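Local atomic coordinates of type I polyketide synthase PikAII (Streptomyces venezuelae, PDB entry 3QP9), a protein that probably epimerizes the alpha-carbon of polyketide intermediates in a modular synthase, through a C2-type ketoreductase with a Rossmann fold. Residues A[233-238]-A[510-515]; A[496-501]-A[516-521]; A[421-426]-A[438-443]; A[35-40]-A[228-233]. One frame throughout, in Å; residues are numbered along the deposited sequence.

Interaction 1: A[233-238]-A[510-515]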
loop_
_atom_site.group_PDB
_atom_site.type_symbol
_atom_site.label_atom_id
_atom_site.label_comp_id
_atom_site.label_asym_id
_atom_site.label_seq_id
_atom_site.Cartn_x
_atom_site.Cartn_y
_atom_site.Cartn_z
ATOM N N LEU A 233 -2.739 -8.470 -11.004
ATOM C CA LEU A 233 -4.031 -7.758 -10.998
ATOM C C LEU A 233 -4.998 -8.427 -11.942
ATOM O O LEU A 233 -4.701 -8.600 -13.112
ATOM C CB LEU A 233 -3.792 -6.297 -11.396
ATOM C CG LEU A 233 -5.083 -5.471 -11.366
ATOM C CD1 LEU A 233 -5.255 -5.177 -9.842
ATOM C CD2 LEU A 233 -4.773 -4.195 -12.177
ATOM N N VAL A 234 -6.119 -8.924 -11.427
ATOM C CA VAL A 234 -7.090 -9.575 -12.251
ATOM C C VAL A 234 -8.480 -8.933 -12.109
ATOM O O VAL A 234 -8.789 -8.224 -11.132
ATOM C CB VAL A 234 -7.205 -11.136 -11.907
ATOM C CG1 VAL A 234 -5.779 -11.854 -12.158
ATOM C CG2 VAL A 234 -7.732 -11.298 -10.529
ATOM N N ARG A 235 -9.385 -9.235 -13.037
ATOM C CA ARG A 235 -10.776 -8.766 -12.851
ATOM C C ARG A 235 -11.426 -9.473 -11.702
ATOM O O ARG A 235 -11.242 -10.685 -11.485
ATOM C CB ARG A 235 -11.654 -9.057 -14.094
ATOM C CG ARG A 235 -11.420 -8.045 -15.141
ATOM C CD ARG A 235 -12.397 -8.065 -16.303
ATOM N NE ARG A 235 -11.838 -7.130 -17.279
ATOM C CZ ARG A 235 -11.990 -5.815 -17.248
ATOM N NH1 ARG A 235 -11.391 -5.045 -18.187
ATOM N NH2 ARG A 235 -12.747 -5.281 -16.296
ATOM N N ALA A 236 -12.157 -8.712 -10.933
ATOM C CA ALA A 236 -12.938 -9.243 -9.838
ATOM C C ALA A 236 -14.425 -9.085 -10.144
ATOM O O ALA A 236 -15.141 -8.425 -9.411
ATOM C CB ALA A 236 -12.583 -8.523 -8.531
ATOM N N SER A 237 -14.897 -9.625 -11.254
ATOM C CA SER A 237 -16.302 -9.395 -11.600
ATOM C C SER A 237 -17.336 -10.088 -10.589
ATOM O O SER A 237 -16.934 -10.898 -9.745
ATOM C CB SER A 237 -16.524 -9.658 -13.104
ATOM O OG SER A 237 -15.858 -8.590 -13.830
ATOM N N LEU A 238 -18.607 -9.662 -10.582
ATOM C CA LEU A 238 -19.634 -10.382 -9.759
ATOM C C LEU A 238 -20.324 -11.481 -10.552
ATOM O O LEU A 238 -20.428 -12.639 -10.087
ATOM C CB LEU A 238 -20.694 -9.445 -9.144
ATOM C CG LEU A 238 -20.260 -8.282 -8.223
ATOM C CD1 LEU A 238 -21.487 -7.713 -7.516
ATOM C CD2 LEU A 238 -19.226 -8.683 -7.156
ATOM N N ALA A 510 -0.303 -9.818 -16.573
ATOM C CA ALA A 510 -0.190 -10.978 -17.475
ATOM C C ALA A 510 -1.476 -11.749 -17.550
ATOM O O ALA A 510 -1.727 -12.419 -18.537
ATOM C CB ALA A 510 0.981 -11.910 -17.013
ATOM N N ASP A 511 -2.269 -11.655 -16.493
ATOM C CA ASP A 511 -3.447 -12.506 -16.380
ATOM C C ASP A 511 -4.763 -11.647 -16.489
ATOM O O ASP A 511 -5.843 -11.978 -16.010
ATOM C CB ASP A 511 -3.346 -13.373 -15.098
ATOM C CG ASP A 511 -2.131 -14.411 -15.118
ATOM O OD1 ASP A 511 -1.390 -14.625 -16.110
ATOM O OD2 ASP A 511 -1.927 -15.006 -14.054
ATOM N N LEU A 512 -4.649 -10.488 -17.098
ATOM C CA LEU A 512 -5.788 -9.658 -17.319
ATOM C C LEU A 512 -5.966 -9.463 -18.836
ATOM O O LEU A 512 -5.237 -8.687 -19.453
ATOM C CB LEU A 512 -5.550 -8.308 -16.610
ATOM C CG LEU A 512 -6.627 -7.227 -16.617
ATOM C CD1 LEU A 512 -7.805 -7.918 -16.051
ATOM C CD2 LEU A 512 -6.200 -6.083 -15.650
ATOM N N PRO A 513 -6.922 -10.187 -19.460
ATOM C CA PRO A 513 -7.037 -10.197 -20.959
ATOM C C PRO A 513 -6.863 -8.888 -21.756
ATOM O O PRO A 513 -6.048 -8.862 -22.668
ATOM C CB PRO A 513 -8.402 -10.814 -21.208
ATOM C CG PRO A 513 -8.483 -11.855 -20.052
ATOM C CD PRO A 513 -7.841 -11.162 -18.814
ATOM N N GLU A 514 -7.609 -7.831 -21.424
ATOM C CA GLU A 514 -7.516 -6.576 -22.183
ATOM C C GLU A 514 -6.104 -5.990 -22.056
ATOM O O GLU A 514 -5.623 -5.257 -22.934
ATOM C CB GLU A 514 -8.549 -5.565 -21.681
ATOM C CG GLU A 514 -10.022 -5.987 -21.657
ATOM C CD GLU A 514 -10.498 -7.114 -20.672
ATOM O OE1 GLU A 514 -11.595 -7.641 -20.995
ATOM O OE2 GLU A 514 -9.907 -7.483 -19.601
ATOM N N ALA A 515 -5.423 -6.255 -20.935
ATOM C CA ALA A 515 -4.094 -5.702 -20.820
ATOM C C ALA A 515 -3.063 -6.587 -21.505
ATOM O O ALA A 515 -2.253 -6.102 -22.297
ATOM C CB ALA A 515 -3.735 -5.470 -19.309
HETATM O O HOH W 1 -2.613 -10.168 -14.207
HETATM O O HOH W 2 -8.529 -11.028 -15.236
#

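Interaction 2: A[496-501]-A[516-521]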
loop_
_atom_site.group_PDB
_atom_site.type_symbol
_atom_site.label_atom_id
_atom_site.label_comp_id
_atom_site.label_asym_id
_atom_site.label_seq_id
_atom_site.Cartn_x
_atom_site.Cartn_y
_atom_site.Cartn_z
ATOM N N PHE A 496 -3.365 1.807 -21.230
ATOM C CA PHE A 496 -2.645 1.676 -19.987
ATOM C C PHE A 496 -1.482 0.690 -19.994
ATOM O O PHE A 496 -0.431 1.002 -19.475
ATOM C CB PHE A 496 -3.612 1.376 -18.826
ATOM C CG PHE A 496 -2.936 1.436 -17.442
ATOM C CD1 PHE A 496 -3.050 2.562 -16.637
ATOM C CD2 PHE A 496 -2.180 0.325 -16.980
ATOM C CE1 PHE A 496 -2.380 2.582 -15.379
ATOM C CE2 PHE A 496 -1.504 0.306 -15.763
ATOM C CZ PHE A 496 -1.622 1.428 -14.915
ATOM N N ALA A 497 -1.719 -0.540 -20.452
ATOM C CA ALA A 497 -0.711 -1.593 -20.381
ATOM C C ALA A 497 0.544 -1.241 -21.203
ATOM O O ALA A 497 1.632 -1.417 -20.694
ATOM C CB ALA A 497 -1.306 -2.972 -20.796
ATOM N N PRO A 498 0.407 -0.690 -22.427
ATOM C CA PRO A 498 1.702 -0.241 -23.074
ATOM C C PRO A 498 2.374 0.913 -22.290
ATOM O O PRO A 498 3.615 0.874 -22.104
ATOM C CB PRO A 498 1.317 0.133 -24.534
ATOM C CG PRO A 498 -0.030 -0.674 -24.786
ATOM C CD PRO A 498 -0.720 -0.649 -23.356
ATOM N N GLY A 499 1.580 1.894 -21.822
ATOM C CA GLY A 499 2.151 3.052 -21.085
ATOM C C GLY A 499 2.839 2.597 -19.777
ATOM O O GLY A 499 3.894 3.116 -19.407
ATOM N N PHE A 500 2.252 1.607 -19.107
ATOM C CA PHE A 500 2.809 1.061 -17.844
ATOM C C PHE A 500 4.127 0.270 -18.069
ATOM O O PHE A 500 4.924 0.110 -17.179
ATOM C CB PHE A 500 1.744 0.132 -17.201
ATOM C CG PHE A 500 2.084 -0.317 -15.774
ATOM C CD1 PHE A 500 2.156 0.608 -14.740
ATOM C CD2 PHE A 500 2.292 -1.650 -15.486
ATOM C CE1 PHE A 500 2.471 0.205 -13.441
ATOM C CE2 PHE A 500 2.582 -2.064 -14.167
ATOM C CZ PHE A 500 2.695 -1.117 -13.166
ATOM N N THR A 501 4.274 -0.354 -19.224
ATOM C CA THR A 501 5.447 -1.228 -19.428
ATOM C C THR A 501 6.485 -0.630 -20.346
ATOM O O THR A 501 7.440 -1.331 -20.706
ATOM C CB THR A 501 5.093 -2.626 -19.952
ATOM O OG1 THR A 501 4.339 -2.525 -21.179
ATOM C CG2 THR A 501 4.271 -3.444 -18.874
ATOM N N ARG A 516 -3.129 -7.906 -21.278
ATOM C CA ARG A 516 -2.141 -8.850 -21.872
ATOM C C ARG A 516 -2.227 -8.815 -23.406
ATOM O O ARG A 516 -1.203 -8.910 -24.098
ATOM C CB ARG A 516 -2.408 -10.290 -21.352
ATOM C CG ARG A 516 -1.549 -11.313 -21.971
ATOM C CD ARG A 516 -0.012 -11.106 -21.736
ATOM N NE ARG A 516 0.857 -12.153 -22.349
ATOM C CZ ARG A 516 1.179 -12.153 -23.662
ATOM N NH1 ARG A 516 0.699 -11.184 -24.482
ATOM N NH2 ARG A 516 1.956 -13.101 -24.168
ATOM N N ARG A 517 -3.416 -8.586 -23.939
ATOM C CA ARG A 517 -3.511 -8.603 -25.429
ATOM C C ARG A 517 -2.869 -7.356 -26.051
ATOM O O ARG A 517 -2.630 -7.290 -27.276
ATOM C CB ARG A 517 -4.961 -8.752 -25.874
ATOM C CG ARG A 517 -5.440 -10.205 -25.616
ATOM C CD ARG A 517 -6.918 -10.249 -25.552
ATOM N NE ARG A 517 -7.430 -11.508 -24.924
ATOM C CZ ARG A 517 -8.712 -11.693 -24.749
ATOM N NH1 ARG A 517 -9.567 -10.699 -25.131
ATOM N NH2 ARG A 517 -9.155 -12.821 -24.215
ATOM N N ALA A 518 -2.639 -6.348 -25.208
ATOM C CA ALA A 518 -1.966 -5.087 -25.647
ATOM C C ALA A 518 -0.472 -5.183 -25.442
ATOM O O ALA A 518 0.324 -4.229 -25.731
ATOM C CB ALA A 518 -2.524 -3.921 -24.861
ATOM N N LEU A 519 -0.068 -6.335 -24.954
ATOM C CA LEU A 519 1.354 -6.620 -24.707
ATOM C C LEU A 519 1.966 -7.799 -25.544
ATOM O O LEU A 519 1.230 -8.612 -26.204
ATOM C CB LEU A 519 1.603 -6.795 -23.173
ATOM C CG LEU A 519 1.145 -5.658 -22.215
ATOM C CD1 LEU A 519 1.220 -6.038 -20.738
ATOM C CD2 LEU A 519 1.939 -4.368 -22.404
ATOM N N ASP A 520 3.307 -7.856 -25.509
ATOM C CA ASP A 520 4.180 -8.902 -26.089
ATOM C C ASP A 520 5.072 -9.501 -24.943
ATOM O O ASP A 520 5.378 -8.818 -23.952
ATOM C CB ASP A 520 5.198 -8.235 -27.047
ATOM C CG ASP A 520 4.859 -8.379 -28.556
ATOM O OD1 ASP A 520 4.004 -9.236 -28.918
ATOM O OD2 ASP A 520 5.497 -7.608 -29.370
ATOM N N GLU A 521 5.520 -10.744 -25.102
ATOM C CA GLU A 521 6.652 -11.268 -24.314
ATOM C C GLU A 521 8.027 -10.864 -24.891
ATOM O O GLU A 521 8.095 -10.306 -26.002
ATOM C CB GLU A 521 6.558 -12.781 -24.237
ATOM C CG GLU A 521 6.497 -13.271 -22.796
ATOM C CD GLU A 521 5.580 -14.469 -22.639
ATOM O OE1 GLU A 521 5.576 -15.361 -23.545
ATOM O OE2 GLU A 521 4.849 -14.506 -21.617
#

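Interaction 3: A[421-426]-A[438-443]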
loop_
_atom_site.group_PDB
_atom_site.type_symbol
_atom_site.label_atom_id
_atom_site.label_comp_id
_atom_site.label_asym_id
_atom_site.label_seq_id
_atom_site.Cartn_x
_atom_site.Cartn_y
_atom_site.Cartn_z
ATOM N N PHE A 421 -0.310 0.871 3.179
ATOM C CA PHE A 421 -0.494 0.454 4.577
ATOM C C PHE A 421 -1.951 0.185 4.806
ATOM O O PHE A 421 -2.314 -0.803 5.589
ATOM C CB PHE A 421 -0.021 1.534 5.558
ATOM C CG PHE A 421 -0.218 1.169 7.003
ATOM C CD1 PHE A 421 0.752 0.407 7.667
ATOM C CD2 PHE A 421 -1.371 1.605 7.691
ATOM C CE1 PHE A 421 0.574 0.054 9.000
ATOM C CE2 PHE A 421 -1.548 1.296 8.957
ATOM C CZ PHE A 421 -0.554 0.521 9.659
ATOM N N LEU A 422 -2.822 1.007 4.160
ATOM C CA LEU A 422 -4.329 0.769 4.232
ATOM C C LEU A 422 -4.748 -0.571 3.708
ATOM O O LEU A 422 -5.599 -1.328 4.336
ATOM C CB LEU A 422 -5.076 1.877 3.463
ATOM C CG LEU A 422 -4.667 3.292 3.769
ATOM C CD1 LEU A 422 -5.499 4.257 2.970
ATOM C CD2 LEU A 422 -4.952 3.559 5.313
ATOM N N ASP A 423 -4.218 -0.921 2.520
ATOM C CA ASP A 423 -4.543 -2.187 1.870
ATOM C C ASP A 423 -4.029 -3.336 2.748
ATOM O O ASP A 423 -4.703 -4.339 2.944
ATOM C CB ASP A 423 -3.939 -2.301 0.472
ATOM C CG ASP A 423 -4.434 -1.283 -0.471
ATOM O OD1 ASP A 423 -3.631 -0.896 -1.341
ATOM O OD2 ASP A 423 -5.683 -0.981 -0.532
ATOM N N ALA A 424 -2.892 -3.162 3.390
ATOM C CA ALA A 424 -2.441 -4.221 4.317
ATOM C C ALA A 424 -3.228 -4.405 5.578
ATOM O O ALA A 424 -3.266 -5.517 6.095
ATOM C CB ALA A 424 -0.966 -3.990 4.741
ATOM N N LEU A 425 -3.687 -3.307 6.197
ATOM C CA LEU A 425 -4.629 -3.392 7.351
ATOM C C LEU A 425 -5.766 -4.290 6.970
ATOM O O LEU A 425 -6.196 -5.112 7.770
ATOM C CB LEU A 425 -5.126 -2.003 7.752
ATOM C CG LEU A 425 -4.216 -1.050 8.539
ATOM C CD1 LEU A 425 -4.968 0.244 8.800
ATOM C CD2 LEU A 425 -3.767 -1.613 9.903
ATOM N N ALA A 426 -6.281 -4.174 5.736
ATOM C CA ALA A 426 -7.392 -5.016 5.325
ATOM C C ALA A 426 -7.082 -6.522 5.266
ATOM O O ALA A 426 -7.991 -7.374 5.329
ATOM C CB ALA A 426 -7.995 -4.505 4.034
ATOM N N SER A 438 -10.411 -2.203 2.423
ATOM C CA SER A 438 -9.689 -1.139 1.770
ATOM C C SER A 438 -10.134 -1.080 0.290
ATOM O O SER A 438 -10.017 -2.078 -0.503
ATOM C CB SER A 438 -8.218 -1.339 1.864
ATOM O OG SER A 438 -7.545 -0.255 1.229
ATOM N N VAL A 439 -10.611 0.068 -0.129
ATOM C CA VAL A 439 -10.895 0.197 -1.562
ATOM C C VAL A 439 -9.837 1.075 -2.274
ATOM O O VAL A 439 -9.632 2.261 -1.935
ATOM C CB VAL A 439 -12.288 0.764 -1.813
ATOM C CG1 VAL A 439 -12.516 0.845 -3.271
ATOM C CG2 VAL A 439 -13.411 -0.217 -1.188
ATOM N N ALA A 440 -9.156 0.521 -3.284
ATOM C CA ALA A 440 -8.084 1.302 -3.955
ATOM C C ALA A 440 -8.701 1.950 -5.176
ATOM O O ALA A 440 -8.999 1.300 -6.119
ATOM C CB ALA A 440 -6.975 0.383 -4.379
ATOM N N TRP A 441 -8.800 3.265 -5.201
ATOM C CA TRP A 441 -9.509 3.991 -6.242
ATOM C C TRP A 441 -8.584 4.622 -7.238
ATOM O O TRP A 441 -7.443 5.026 -6.926
ATOM C CB TRP A 441 -10.250 5.149 -5.612
ATOM C CG TRP A 441 -11.325 4.781 -4.608
ATOM C CD1 TRP A 441 -11.235 4.856 -3.229
ATOM C CD2 TRP A 441 -12.710 4.484 -4.892
ATOM N NE1 TRP A 441 -12.447 4.546 -2.659
ATOM C CE2 TRP A 441 -13.383 4.381 -3.649
ATOM C CE3 TRP A 441 -13.435 4.328 -6.078
ATOM C CZ2 TRP A 441 -14.785 4.072 -3.546
ATOM C CZ3 TRP A 441 -14.846 4.069 -5.997
ATOM C CH2 TRP A 441 -15.476 3.876 -4.747
ATOM N N SER A 442 -9.064 4.705 -8.470
ATOM C CA SER A 442 -8.443 5.583 -9.396
ATOM C C SER A 442 -9.034 6.952 -9.149
ATOM O O SER A 442 -10.063 7.053 -8.510
ATOM C CB SER A 442 -8.651 5.086 -10.862
ATOM O OG SER A 442 -9.992 5.128 -11.227
ATOM N N PRO A 443 -8.387 8.035 -9.646
ATOM C CA PRO A 443 -8.928 9.361 -9.274
ATOM C C PRO A 443 -10.351 9.665 -9.697
ATOM O O PRO A 443 -10.761 9.360 -10.810
ATOM C CB PRO A 443 -7.956 10.340 -10.010
ATOM C CG PRO A 443 -6.599 9.602 -9.984
ATOM C CD PRO A 443 -7.052 8.128 -10.244
HETATM O O HOH W 3 -7.263 -2.583 -1.899
#

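Interaction 4: A[35-40]-A[228-233]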
loop_
_atom_site.group_PDB
_atom_site.type_symbol
_atom_site.label_atom_id
_atom_site.label_comp_id
_atom_site.label_asym_id
_atom_site.label_seq_id
_atom_site.Cartn_x
_atom_site.Cartn_y
_atom_site.Cartn_z
ATOM N N LYS A 35 -0.518 -15.895 -7.947
ATOM C CA LYS A 35 -0.542 -17.068 -8.831
ATOM C C LYS A 35 0.554 -18.050 -8.379
ATOM O O LYS A 35 1.729 -17.722 -8.369
ATOM C CB LYS A 35 -0.225 -16.598 -10.255
ATOM C CG LYS A 35 0.053 -17.659 -11.250
ATOM C CD LYS A 35 0.626 -17.003 -12.610
ATOM C CE LYS A 35 0.113 -17.772 -13.866
ATOM N NZ LYS A 35 1.252 -17.835 -14.862
ATOM N N ARG A 36 0.162 -19.273 -8.041
ATOM C CA ARG A 36 1.169 -20.316 -7.714
ATOM C C ARG A 36 2.115 -20.599 -8.895
ATOM O O ARG A 36 1.641 -20.902 -10.044
ATOM C CB ARG A 36 0.406 -21.598 -7.331
ATOM C CG ARG A 36 -0.434 -21.335 -6.094
ATOM C CD ARG A 36 -1.519 -22.427 -5.916
ATOM N NE ARG A 36 -1.330 -23.105 -4.648
ATOM C CZ ARG A 36 -1.784 -22.643 -3.488
ATOM N NH1 ARG A 36 -2.471 -21.477 -3.432
ATOM N NH2 ARG A 36 -1.540 -23.344 -2.389
ATOM N N LEU A 37 3.429 -20.550 -8.679
ATOM C CA LEU A 37 4.377 -20.774 -9.775
ATOM C C LEU A 37 4.827 -22.265 -9.829
ATOM O O LEU A 37 5.097 -22.881 -8.772
ATOM C CB LEU A 37 5.604 -19.870 -9.613
ATOM C CG LEU A 37 5.336 -18.365 -9.595
ATOM C CD1 LEU A 37 6.649 -17.600 -9.431
ATOM C CD2 LEU A 37 4.621 -17.942 -10.936
ATOM N N ALA A 38 4.962 -22.804 -11.052
ATOM C CA ALA A 38 5.461 -24.179 -11.263
ATOM C C ALA A 38 6.838 -24.415 -10.622
ATOM O O ALA A 38 7.702 -23.536 -10.669
ATOM C CB ALA A 38 5.519 -24.448 -12.784
ATOM N N VAL A 39 7.073 -25.576 -9.999
ATOM C CA VAL A 39 8.469 -25.883 -9.535
ATOM C C VAL A 39 9.432 -25.845 -10.731
ATOM O O VAL A 39 9.040 -26.287 -11.823
ATOM C CB VAL A 39 8.581 -27.244 -8.798
ATOM C CG1 VAL A 39 8.027 -27.114 -7.366
ATOM C CG2 VAL A 39 7.895 -28.353 -9.594
ATOM N N ALA A 40 10.634 -25.267 -10.565
ATOM C CA ALA A 40 11.612 -25.118 -11.702
ATOM C C ALA A 40 12.007 -26.418 -12.452
ATOM O O ALA A 40 11.907 -27.535 -11.913
ATOM C CB ALA A 40 12.882 -24.361 -11.254
ATOM N N LEU A 228 6.486 -20.894 -4.477
ATOM C CA LEU A 228 6.470 -19.468 -4.870
ATOM C C LEU A 228 5.125 -19.043 -5.464
ATOM O O LEU A 228 4.452 -19.863 -6.203
ATOM C CB LEU A 228 7.607 -19.183 -5.836
ATOM C CG LEU A 228 9.023 -19.535 -5.439
ATOM C CD1 LEU A 228 9.939 -19.422 -6.632
ATOM C CD2 LEU A 228 9.474 -18.598 -4.282
ATOM N N LEU A 229 4.693 -17.835 -5.104
ATOM C CA LEU A 229 3.508 -17.156 -5.659
ATOM C C LEU A 229 3.841 -15.759 -6.240
ATOM O O LEU A 229 4.644 -15.051 -5.687
ATOM C CB LEU A 229 2.406 -16.975 -4.611
ATOM C CG LEU A 229 1.851 -18.301 -4.072
ATOM C CD1 LEU A 229 2.732 -18.792 -2.850
ATOM C CD2 LEU A 229 0.312 -18.314 -3.626
ATOM N N ALA A 230 3.207 -15.370 -7.352
ATOM C CA ALA A 230 3.511 -14.134 -7.988
ATOM C C ALA A 230 2.266 -13.271 -8.115
ATOM O O ALA A 230 1.130 -13.751 -8.376
ATOM C CB ALA A 230 4.122 -14.391 -9.391
ATOM N N ARG A 231 2.482 -11.991 -7.938
ATOM C CA ARG A 231 1.410 -10.988 -7.864
ATOM C C ARG A 231 0.774 -10.627 -9.211
ATOM O O ARG A 231 1.485 -10.339 -10.241
ATOM C CB ARG A 231 1.964 -9.729 -7.185
ATOM C CG ARG A 231 0.866 -8.686 -6.738
ATOM C CD ARG A 231 1.513 -7.803 -5.597
ATOM N NE ARG A 231 0.570 -6.702 -5.225
ATOM C CZ ARG A 231 0.427 -5.542 -5.879
ATOM N NH1 ARG A 231 -0.446 -4.618 -5.404
ATOM N NH2 ARG A 231 1.001 -5.324 -7.054
ATOM N N ARG A 232 -0.537 -10.610 -9.221
ATOM C CA ARG A 232 -1.299 -10.380 -10.478
ATOM C C ARG A 232 -2.474 -9.467 -10.175
ATOM O O ARG A 232 -3.165 -9.698 -9.181
ATOM C CB ARG A 232 -1.873 -11.787 -10.968
ATOM C CG ARG A 232 -0.820 -12.750 -11.512
ATOM C CD ARG A 232 -0.093 -12.116 -12.779
ATOM N NE ARG A 232 0.801 -13.129 -13.401
ATOM C CZ ARG A 232 2.072 -13.278 -13.074
ATOM N NH1 ARG A 232 2.823 -14.170 -13.686
ATOM N NH2 ARG A 232 2.585 -12.508 -12.117
ATOM N N LEU A 233 -2.739 -8.470 -11.004
ATOM C CA LEU A 233 -4.031 -7.758 -10.998
ATOM C C LEU A 233 -4.998 -8.427 -11.942
ATOM O O LEU A 233 -4.701 -8.600 -13.112
ATOM C CB LEU A 233 -3.792 -6.297 -11.396
ATOM C CG LEU A 233 -5.083 -5.471 -11.366
ATOM C CD1 LEU A 233 -5.255 -5.177 -9.842
ATOM C CD2 LEU A 233 -4.773 -4.195 -12.177
HETATM O O HOH W 4 1.078 -15.319 -15.700
HETATM O O HOH W 5 6.921 -22.860 -6.434
#

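Interaction 1: A[233-238]-A[510-515]
Leu512 packs tightly against the end of strand 227-235. With CG anti to the backbone N (chi1 -177°), the branch puts CD1 3.6 Å from Arg235 N, and the leucine crosses the arginine chain at about a right angle. Its other methyl meets Leu233, Leu512 CD2 lying 4.2 Å from Leu233 CD2, and Trp493 of helix 493-501 touches all of Leu233, Arg235 and Leu512. The other side is looser and wetter. Val234 and Asp511 run side by side, with Val234 CG1 4.1 Å from Asp511 CB, and the two main chains are joined through waters: one accepts from Asp511 N and donates to Leu233 O, another accepts from Arg235 N and donates to Asp511 O. At the start of helix 513-516, Glu514 bends round to form a salt bridge with Arg235. Glu514 OE2 sits at the guanidinium edge, 3.0 Å from Arg235 NE, with a weak second bond from Arg235 NH1. The two planes stand 88° apart, and Arg235 NE approaches OE2 from above the carboxylate plane. One oxygen serves two N-H groups, while NH2 bonds to Ser27 O; together these should fix the guanidinium's rotation and tie the helix start to the strand end.

Interaction 2: A[496-501]-A[516-521]
Leu519 CD2 comes up to the flat carbonyl of Ala497, 3.4 Å from Ala497 O, an oxygen that Thr501 already grips from opposite faces of the carbonyl plane: Thr501 OG1 on one, Thr501 N on the other. The contact packs a type I beta turn, Arg516 to Leu519, against helix 493-501, so that Ala518 and Leu519, close to the C-terminal end of the model, lie on that helix. The ring of Phe496 belongs to the interior instead, meeting Trp407 edge-to-face. Ala497 CB nestles against the leucine branch, 3.9 Å from Leu519 CD2, and also lies near Ala518 CB. One residue earlier in the turn, Ala518 CB meets the proline ring at Pro498 CD, 4.0 Å away. Pro498 has no N-H to give, and the helix is kinked there. The turn is closed by Leu519 N bonding to Arg516 O at 2.9 Å, which presents Ala518 and Leu519 together. Leu519 CG lies anti to its own carbonyl carbon (chi1 -54°), and the end of the side chain reaches Thr501 tip to tip. That threonine holds its hydroxyl between its backbone N and carbonyl carbon (chi1 56°), where Thr501 OG1 donates to Ala497 O over 3.0 Å and stands 3.3 Å from Leu519 CD2.

Interaction 3: A[421-426]-A[438-443]
Ser438 opens the segment and carries most of the contact with helix 413-426. Its CB fits against the helix surface, 3.6 Å from Leu422 O and 3.8 Å from Ala426 CB. The hydroxyl, held anti to the serine's backbone N (chi1 -179°), is aimed at Asp423 and gives a 2.7 Å hydrogen bond from Ser438 OG to Asp423 OD2, arriving on the anti side of the carboxylate and somewhat out of its plane. A water backs this up, donating to Asp423 OD2 at 2.6 Å and to Ser438 O. Val439 turns away from the helix toward Val486 and Ile488, and its CG1 lies 3.6 Å above the ring of Trp441, near the rim. With Ala440 the strand shows the helix only a methyl, CB at 4.3 Å from Asp423 OD2. This is the return half of a Rossmann beta-alpha-beta unit: strand 396-402, helix 413-426, strand 435-441, the short helix and strand segments running at 147° with axes 7.8 Å apart. Asp423 OD2 thus collects a serine proton, a water proton and a weak bond from Ser401 OG, and OD1 is bonded as well, an environment that would favour a charged carboxylate tying the helix to two strands.

Interaction 4: A[35-40]-A[228-233]
Lys35 and Ala230 form an antiparallel hydrogen-bonded pair: Lys35 N gives to Ala230 O at 2.7 Å, and Ala230 N returns a bond to Lys35 O at 3.0 Å. Next comes the non-hydrogen-bonded pair of Arg36 and Leu229, whose side chains lie alongside each other with Arg36 CG 4.0 Å from Leu229 CD2. A third bond, nearly straight at 174°, runs from Leu37 N to Leu228 O, and a water continues the ladder between Leu37 O and Leu228 N. Leu37 then folds over the strand, setting its CD2 3.9 Å from Ala230 CB. On the face of Ala230, Lys35 passes obliquely over Arg232, its CG anti to the backbone N (chi1 169°) and its chain bent toward the end. The two cations come close, Lys35 NZ 4.2 Å from Arg232 NH1, and a water accepts from both, which may soften the repulsion. Arg232 is positioned by a salt bridge of NH1 to Glu218, while Arg232 NH2 bonds to Arg231 O at 3.1 Å. Strand 227-235 runs between strands 220-224 and 29-36, exchanging backbone bonds with Ala222 and Gln220 on one edge and with Asp33 on the other, and helix 202-212 covers Leu228 through Arg207 and Val211.

In the fold
Along the chain interaction 4 closes first, and interaction 1 then opens with Leu233, which both share on strand 227-235; their centres lie about 16 Å apart, and Asp511 of interaction 1 reaches Lys35 and, weakly, Arg232 of interaction 4. Interaction 3 is nested inside the long loop that interaction 1 closes, their centres about 18 Å apart, near the centre of the chain. Segments of interactions 1 and 2 alternate in sequence, and the two touch where Ala515 packs on Ala497, about 13 Å between centres. Strand 29-36 lies next to 485-488, which pairs with 435-441 of interaction 3. The N-terminal strand and C-terminal tail thus join the middle of the chain, where the ketoreductase's two Rossmann-like halves meet.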